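Local coordinates for Lmo0181 protein (Listeria monocytogenes serovar 1/2a, PDB 5F7V), which binds cycloalternan, a cyclic alpha-glucan, probably as the lipid-anchored substrate-binding component of an ABC transporter, at residues L74-F79 and P355-D360; V177-F182 and N362-Y367. All blocks are in the same frame, centred on the assembly; numbering follows the deposited sequence. Where two conformers were deposited one is given.

Interaction 1 of 2, residues L74-F79 and P355-D360. With GLC (alpha-D-glucopyranose), chain B.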
loop_
_atom_site.group_PDB
_atom_site.type_symbol
_atom_site.label_atom_id
_atom_site.label_comp_id
_atom_site.label_asym_id
_atom_site.label_seq_id
_atom_site.Cartn_x
_atom_site.Cartn_y
_atom_site.Cartn_z
ATOM N N LEU A 74 0.145 11.730 1.268
ATOM C CA LEU A 74 -1.013 10.997 1.844
ATOM C C LEU A 74 -1.200 9.766 1.025
ATOM O O LEU A 74 -0.895 9.735 -0.137
ATOM C CB LEU A 74 -2.310 11.793 1.804
ATOM C CG LEU A 74 -2.293 13.035 2.689
ATOM C CD1 LEU A 74 -3.533 13.868 2.397
ATOM C CD2 LEU A 74 -2.189 12.734 4.153
ATOM N N ASN A 75 -1.671 8.723 1.698
ATOM C CA ASN A 75 -2.099 7.508 1.014
ATOM C C ASN A 75 -3.601 7.551 0.758
ATOM O O ASN A 75 -4.345 8.363 1.301
ATOM C CB ASN A 75 -1.598 6.241 1.742
ATOM C CG ASN A 75 -2.152 6.068 3.125
ATOM O OD1 ASN A 75 -2.872 6.895 3.618
ATOM N ND2 ASN A 75 -1.753 4.990 3.742
ATOM N N TYR A 76 -4.048 6.620 -0.079
ATOM C CA TYR A 76 -5.443 6.529 -0.456
ATOM C C TYR A 76 -6.294 6.391 0.790
ATOM O O TYR A 76 -7.295 7.076 0.935
ATOM C CB TYR A 76 -5.593 5.313 -1.375
ATOM C CG TYR A 76 -6.836 5.221 -2.255
ATOM C CD1 TYR A 76 -8.104 5.639 -1.857
ATOM C CD2 TYR A 76 -6.734 4.635 -3.500
ATOM C CE1 TYR A 76 -9.183 5.507 -2.700
ATOM C CE2 TYR A 76 -7.804 4.528 -4.368
ATOM C CZ TYR A 76 -9.040 4.955 -3.940
ATOM O OH TYR A 76 -10.122 4.830 -4.772
ATOM N N GLU A 77 -5.866 5.529 1.704
ATOM C CA GLU A 77 -6.785 5.196 2.786
ATOM C C GLU A 77 -6.787 6.229 3.901
ATOM O O GLU A 77 -7.701 6.162 4.708
ATOM C CB GLU A 77 -6.562 3.761 3.270
ATOM C CG GLU A 77 -5.170 3.414 3.776
ATOM C CD GLU A 77 -4.149 2.981 2.719
ATOM O OE1 GLU A 77 -4.112 3.547 1.604
ATOM O OE2 GLU A 77 -3.329 2.078 3.011
ATOM N N THR A 78 -5.845 7.175 3.970
ATOM C CA THR A 78 -5.931 8.256 4.977
ATOM C C THR A 78 -6.443 9.546 4.382
ATOM O O THR A 78 -6.785 10.485 5.096
ATOM C CB THR A 78 -4.564 8.501 5.639
ATOM O OG1 THR A 78 -4.005 7.248 6.031
ATOM C CG2 THR A 78 -4.635 9.353 6.879
ATOM N N PHE A 79 -6.499 9.625 3.053
ATOM C CA PHE A 79 -6.930 10.865 2.415
ATOM C C PHE A 79 -8.241 11.440 2.974
ATOM O O PHE A 79 -8.267 12.635 3.274
ATOM C CB PHE A 79 -7.036 10.689 0.892
ATOM C CG PHE A 79 -7.704 11.828 0.188
ATOM C CD1 PHE A 79 -7.012 12.987 -0.017
ATOM C CD2 PHE A 79 -9.019 11.750 -0.207
ATOM C CE1 PHE A 79 -7.643 14.048 -0.653
ATOM C CE2 PHE A 79 -9.643 12.781 -0.856
ATOM C CZ PHE A 79 -8.950 13.960 -1.072
ATOM N N PRO A 355 -9.467 0.709 -1.611
ATOM C CA PRO A 355 -9.660 0.866 -0.167
ATOM C C PRO A 355 -11.023 1.465 0.187
ATOM O O PRO A 355 -11.481 2.335 -0.558
ATOM C CB PRO A 355 -8.589 1.869 0.221
ATOM C CG PRO A 355 -7.645 1.924 -0.920
ATOM C CD PRO A 355 -8.469 1.655 -2.142
ATOM N N PRO A 356 -11.655 0.985 1.262
ATOM C CA PRO A 356 -12.812 1.729 1.743
ATOM C C PRO A 356 -12.406 3.183 2.023
ATOM O O PRO A 356 -11.324 3.431 2.556
ATOM C CB PRO A 356 -13.195 0.970 3.003
ATOM C CG PRO A 356 -12.626 -0.345 2.850
ATOM C CD PRO A 356 -11.320 -0.130 2.160
ATOM N N VAL A 357 -13.287 4.117 1.712
ATOM C CA VAL A 357 -13.026 5.556 1.881
ATOM C C VAL A 357 -13.887 6.088 3.029
ATOM O O VAL A 357 -15.058 6.386 2.828
ATOM C CB VAL A 357 -13.249 6.311 0.553
ATOM C CG1 VAL A 357 -13.064 7.811 0.699
ATOM C CG2 VAL A 357 -12.271 5.755 -0.500
ATOM N N VAL A 358 -13.284 6.137 4.208
ATOM C CA VAL A 358 -13.983 6.554 5.428
ATOM C C VAL A 358 -13.024 7.378 6.259
ATOM O O VAL A 358 -11.830 7.077 6.347
ATOM C CB VAL A 358 -14.527 5.345 6.203
ATOM C CG1 VAL A 358 -15.567 4.604 5.371
ATOM C CG2 VAL A 358 -13.445 4.376 6.634
ATOM N N LYS A 359 -13.523 8.416 6.914
ATOM C CA LYS A 359 -12.668 9.289 7.717
ATOM C C LYS A 359 -12.002 8.605 8.909
ATOM O O LYS A 359 -10.958 9.089 9.324
ATOM C CB LYS A 359 -13.424 10.533 8.173
ATOM C CG LYS A 359 -14.461 10.292 9.246
ATOM C CD LYS A 359 -14.952 11.617 9.813
ATOM C CE LYS A 359 -15.955 11.330 10.916
ATOM N NZ LYS A 359 -16.638 12.586 11.287
ATOM N N ASP A 360 -12.556 7.502 9.408
ATOM C CA ASP A 360 -12.045 6.853 10.608
ATOM C C ASP A 360 -11.220 5.622 10.261
ATOM O O ASP A 360 -11.015 4.817 11.142
ATOM C CB ASP A 360 -13.202 6.456 11.524
ATOM C CG ASP A 360 -13.980 7.636 12.047
ATOM O OD1 ASP A 360 -13.321 8.563 12.575
ATOM O OD2 ASP A 360 -15.235 7.615 11.904
HETATM C C1 GLC B . 2.596 1.397 0.582
HETATM C C2 GLC B . 1.961 2.397 -0.357
HETATM C C3 GLC B . 0.848 3.147 0.352
HETATM C C4 GLC B . -0.124 2.174 1.008
HETATM C C5 GLC B . 0.626 1.236 1.946
HETATM C C6 GLC B . -0.267 0.156 2.543
HETATM O O2 GLC B . 2.974 3.293 -0.828
HETATM O O3 GLC B . 0.156 3.915 -0.629
HETATM O O4 GLC B . -1.032 2.939 1.806
HETATM O O5 GLC B . 1.640 0.538 1.190
HETATM O O6 GLC B . 0.651 -0.724 3.233
HETATM O O HOH W 1 -9.292 8.114 6.115
HETATM O O HOH W 2 -10.321 5.610 3.772
#
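Pro355 leans the CD-CG side of its ring onto one face of Tyr76 in a CH-pi contact, at the point where strand 71-75 of this periplasmic-binding-protein fold turns into helix 76-85. Pro355 CD sits over the centre of the tyrosine ring, 3.6 Å from its centroid and only 8° off the normal, while Pro355 CG rests above Tyr76 CG. The CG of Tyr76 is anti to its backbone N (chi1 -161°), which swings the ring out to the loop after strand 352-353. Val357 meets the ring differently: its CG2 comes to the edge, near the ring plane, 3.8 Å from Tyr76 CE1. The CB atoms of Glu77 and Pro355 touch loosely.

The polar link between the segments runs through water. Water 1 donates to the backbone O of both Glu77 and Val358, and water 2, close to Glu77 O and Pro356 O, accepts from Val358 N, so the loop is tied to the first turn of the helix.

On the sugar side, Asn75 is the N-cap of the helix. Its OD1 takes Thr78 OG1 at 2.7 Å in the carbonyl plane, on a lone pair, and receives a weak capping bond from Thr78 N. This grip fixes the rotation of the amide and turns ND2 to the bound cycloalternan. In one of its two conformers, Glu77 has CG between backbone N and carbonyl carbon (chi1 58°) and bends at chi2, curling back to the glycan. O4 of the chain B glucose accepts from Asn75 ND2 at 2.9 Å and, in that conformer, donates to Glu77 OE2 at 2.7 Å.

Interaction 2 of 2, residues V177-F182 and N362-Y367. With GLC (alpha-D-glucopyranose), chain C.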
loop_
_atom_site.group_PDB
_atom_site.type_symbol
_atom_site.label_atom_id
_atom_site.label_comp_id
_atom_site.label_asym_id
_atom_site.label_seq_id
_atom_site.Cartn_x
_atom_site.Cartn_y
_atom_site.Cartn_z
ATOM N N VAL A 177 -2.017 -10.092 8.763
ATOM C CA VAL A 177 -3.361 -10.308 9.293
ATOM C C VAL A 177 -3.797 -8.991 9.931
ATOM O O VAL A 177 -3.727 -8.821 11.136
ATOM C CB VAL A 177 -3.466 -11.515 10.242
ATOM C CG1 VAL A 177 -4.930 -11.813 10.505
ATOM C CG2 VAL A 177 -2.798 -12.711 9.578
ATOM N N THR A 178 -4.210 -8.074 9.067
ATOM C CA THR A 178 -4.488 -6.692 9.404
ATOM C C THR A 178 -5.762 -6.260 8.687
ATOM O O THR A 178 -6.197 -6.924 7.751
ATOM C CB THR A 178 -3.345 -5.760 8.945
ATOM O OG1 THR A 178 -3.289 -5.861 7.507
ATOM C CG2 THR A 178 -2.032 -6.100 9.611
ATOM N N MET A 179 -6.346 -5.146 9.121
ATOM C CA MET A 179 -7.491 -4.588 8.411
ATOM C C MET A 179 -7.153 -4.316 6.959
ATOM O O MET A 179 -7.974 -4.572 6.075
ATOM C CB MET A 179 -7.988 -3.320 9.133
ATOM C CG MET A 179 -9.120 -2.652 8.379
ATOM S SD MET A 179 -10.649 -3.639 8.340
ATOM C CE MET A 179 -11.574 -2.748 9.566
ATOM N N ASN A 180 -5.967 -3.771 6.688
ATOM C CA ASN A 180 -5.632 -3.430 5.295
ATOM C C ASN A 180 -5.546 -4.665 4.437
ATOM O O ASN A 180 -6.026 -4.666 3.298
ATOM C CB ASN A 180 -4.316 -2.662 5.203
ATOM C CG ASN A 180 -4.477 -1.277 4.640
ATOM O OD1 ASN A 180 -5.453 -0.567 4.940
ATOM N ND2 ASN A 180 -3.523 -0.881 3.810
ATOM N N GLU A 181 -5.004 -5.748 4.988
ATOM C CA GLU A 181 -4.940 -6.980 4.195
ATOM C C GLU A 181 -6.326 -7.602 4.069
ATOM O O GLU A 181 -6.688 -8.209 3.063
ATOM C CB GLU A 181 -3.971 -7.959 4.838
ATOM C CG GLU A 181 -3.563 -9.090 3.904
ATOM C CD GLU A 181 -2.595 -8.675 2.808
ATOM O OE1 GLU A 181 -2.071 -7.515 2.786
ATOM O OE2 GLU A 181 -2.319 -9.564 1.958
ATOM N N PHE A 182 -7.095 -7.471 5.147
ATOM C CA PHE A 182 -8.362 -8.216 5.228
ATOM C C PHE A 182 -9.425 -7.710 4.301
ATOM O O PHE A 182 -10.222 -8.526 3.861
ATOM C CB PHE A 182 -8.871 -8.167 6.653
ATOM C CG PHE A 182 -10.004 -9.133 6.877
ATOM C CD1 PHE A 182 -9.784 -10.498 6.719
ATOM C CD2 PHE A 182 -11.269 -8.710 7.201
ATOM C CE1 PHE A 182 -10.790 -11.421 6.893
ATOM C CE2 PHE A 182 -12.286 -9.629 7.374
ATOM C CZ PHE A 182 -12.040 -10.974 7.201
ATOM N N ASN A 362 -7.968 4.790 9.834
ATOM C CA ASN A 362 -6.817 4.416 10.641
ATOM C C ASN A 362 -7.210 4.031 12.069
ATOM O O ASN A 362 -6.641 3.076 12.622
ATOM C CB ASN A 362 -5.723 5.487 10.554
ATOM C CG ASN A 362 -5.017 5.540 9.187
ATOM O OD1 ASN A 362 -5.001 4.588 8.385
ATOM N ND2 ASN A 362 -4.413 6.701 8.897
ATOM N N LYS A 363 -8.209 4.699 12.626
ATOM C CA LYS A 363 -8.691 4.409 13.963
ATOM C C LYS A 363 -9.357 3.031 14.022
ATOM O O LYS A 363 -9.067 2.208 14.911
ATOM C CB LYS A 363 -9.670 5.509 14.358
ATOM C CG LYS A 363 -10.119 5.316 15.769
ATOM C CD LYS A 363 -11.415 6.006 16.103
ATOM C CE LYS A 363 -11.441 7.460 15.743
ATOM N NZ LYS A 363 -12.033 8.129 16.934
ATOM N N ILE A 364 -10.248 2.743 13.075
ATOM C CA ILE A 364 -10.889 1.433 13.056
ATOM C C ILE A 364 -9.851 0.354 12.745
ATOM O O ILE A 364 -9.946 -0.742 13.291
ATOM C CB ILE A 364 -12.167 1.321 12.198
ATOM C CG1 ILE A 364 -11.915 1.394 10.689
ATOM C CG2 ILE A 364 -13.182 2.342 12.672
ATOM C CD1 ILE A 364 -13.150 1.161 9.842
ATOM N N SER A 365 -8.857 0.668 11.918
ATOM C CA SER A 365 -7.802 -0.293 11.634
ATOM C C SER A 365 -6.982 -0.639 12.859
ATOM O O SER A 365 -6.690 -1.808 13.094
ATOM C CB SER A 365 -6.913 0.260 10.508
ATOM O OG SER A 365 -7.650 0.310 9.277
ATOM N N ASP A 366 -6.664 0.361 13.660
ATOM C CA ASP A 366 -5.909 0.078 14.863
ATOM C C ASP A 366 -6.658 -0.906 15.763
ATOM O O ASP A 366 -6.054 -1.840 16.323
ATOM C CB ASP A 366 -5.604 1.359 15.630
ATOM C CG ASP A 366 -4.580 2.241 14.948
ATOM O OD1 ASP A 366 -3.822 1.856 14.050
ATOM O OD2 ASP A 366 -4.550 3.415 15.353
ATOM N N TYR A 367 -7.956 -0.665 15.944
ATOM C CA TYR A 367 -8.736 -1.567 16.821
ATOM C C TYR A 367 -8.792 -2.986 16.265
ATOM O O TYR A 367 -8.499 -3.959 16.938
ATOM C CB TYR A 367 -10.154 -1.031 17.026
ATOM C CG TYR A 367 -10.969 -1.938 17.905
ATOM C CD1 TYR A 367 -10.917 -1.816 19.288
ATOM C CD2 TYR A 367 -11.721 -2.985 17.388
ATOM C CE1 TYR A 367 -11.651 -2.679 20.105
ATOM C CE2 TYR A 367 -12.434 -3.846 18.188
ATOM C CZ TYR A 367 -12.385 -3.710 19.546
ATOM O OH TYR A 367 -13.097 -4.586 20.366
HETATM C C1 GLC C . 0.023 -1.470 4.279
HETATM C C2 GLC C . 1.180 -2.137 5.010
HETATM C C3 GLC C . 1.906 -3.072 4.042
HETATM C C4 GLC C . 0.919 -4.075 3.476
HETATM C C5 GLC C . -0.338 -3.388 2.919
HETATM C C6 GLC C . -1.475 -4.353 2.573
HETATM O O2 GLC C . 2.079 -1.156 5.555
HETATM O O3 GLC C . 2.926 -3.733 4.805
HETATM O O4 GLC C . 1.512 -4.803 2.387
HETATM O O5 GLC C . -0.912 -2.444 3.823
HETATM O O6 GLC C . -1.841 -5.067 3.748
HETATM O O HOH W 3 -5.460 -0.094 7.768
#
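Ser365 OG receives a bond from water 3 at 2.7 Å and is also hydrogen-bonded to the backbone O of Trp361, one turn earlier in its helix. The same water donates to Asn180 OD1 at 2.9 Å, bridging the two helices, and Trp361 NE1 is a second donor to that amide oxygen. Held in this way, the amide presents ND2 to the bound glucan, where it donates to the ring oxygen O5 of the chain C glucose at 3.0 Å (N-H...O angle 159°).

Beside the bridge, Met179 reaches across to the other helix. Its CG, anti to the backbone N (chi1 176°), comes within 3.4 Å of Ser365 OG; bends at chi2 and chi3 then carry the methyl CE close to Ile364 CD1, a loose contact made with one of two Ile364 conformers. Thr178 caps the helix with OG1, which accepts from Glu181 N at 3.0 Å, and Glu181 OE1 takes the hydroxyl O6 of the same glucose at 2.6 Å. Lys184 forms a salt bridge with the other carboxylate oxygen.

The start of helix 179-187 is thus set between the glycan pocket and helix 361-376, with Phe182 packed on helices 206-220 and 382-397 and edge-to-face with Phe372 of helix 361-376.

Overall arrangement
Interactions 1 and 2 lie about 12 Å apart, centre to centre, and alternate along the chain: 74-79, 177-182, 355-360, 362-367. The loop of interaction 1 runs almost directly into helix 361-376 of interaction 2, so the two late segments are neighbours in sequence, while the two early ones each begin a helix beside the glycan. Two probable hydrogen bonds join the contacts: Thr78 OG1 with Asn362 ND2 at 2.9 Å, and Glu77 OE2 with Asn180 ND2 at 3.1 Å. Helix starts at residues 76 and 179 thereby address different glucose units of one cycloalternan, backed by the same C-terminal part of the chain.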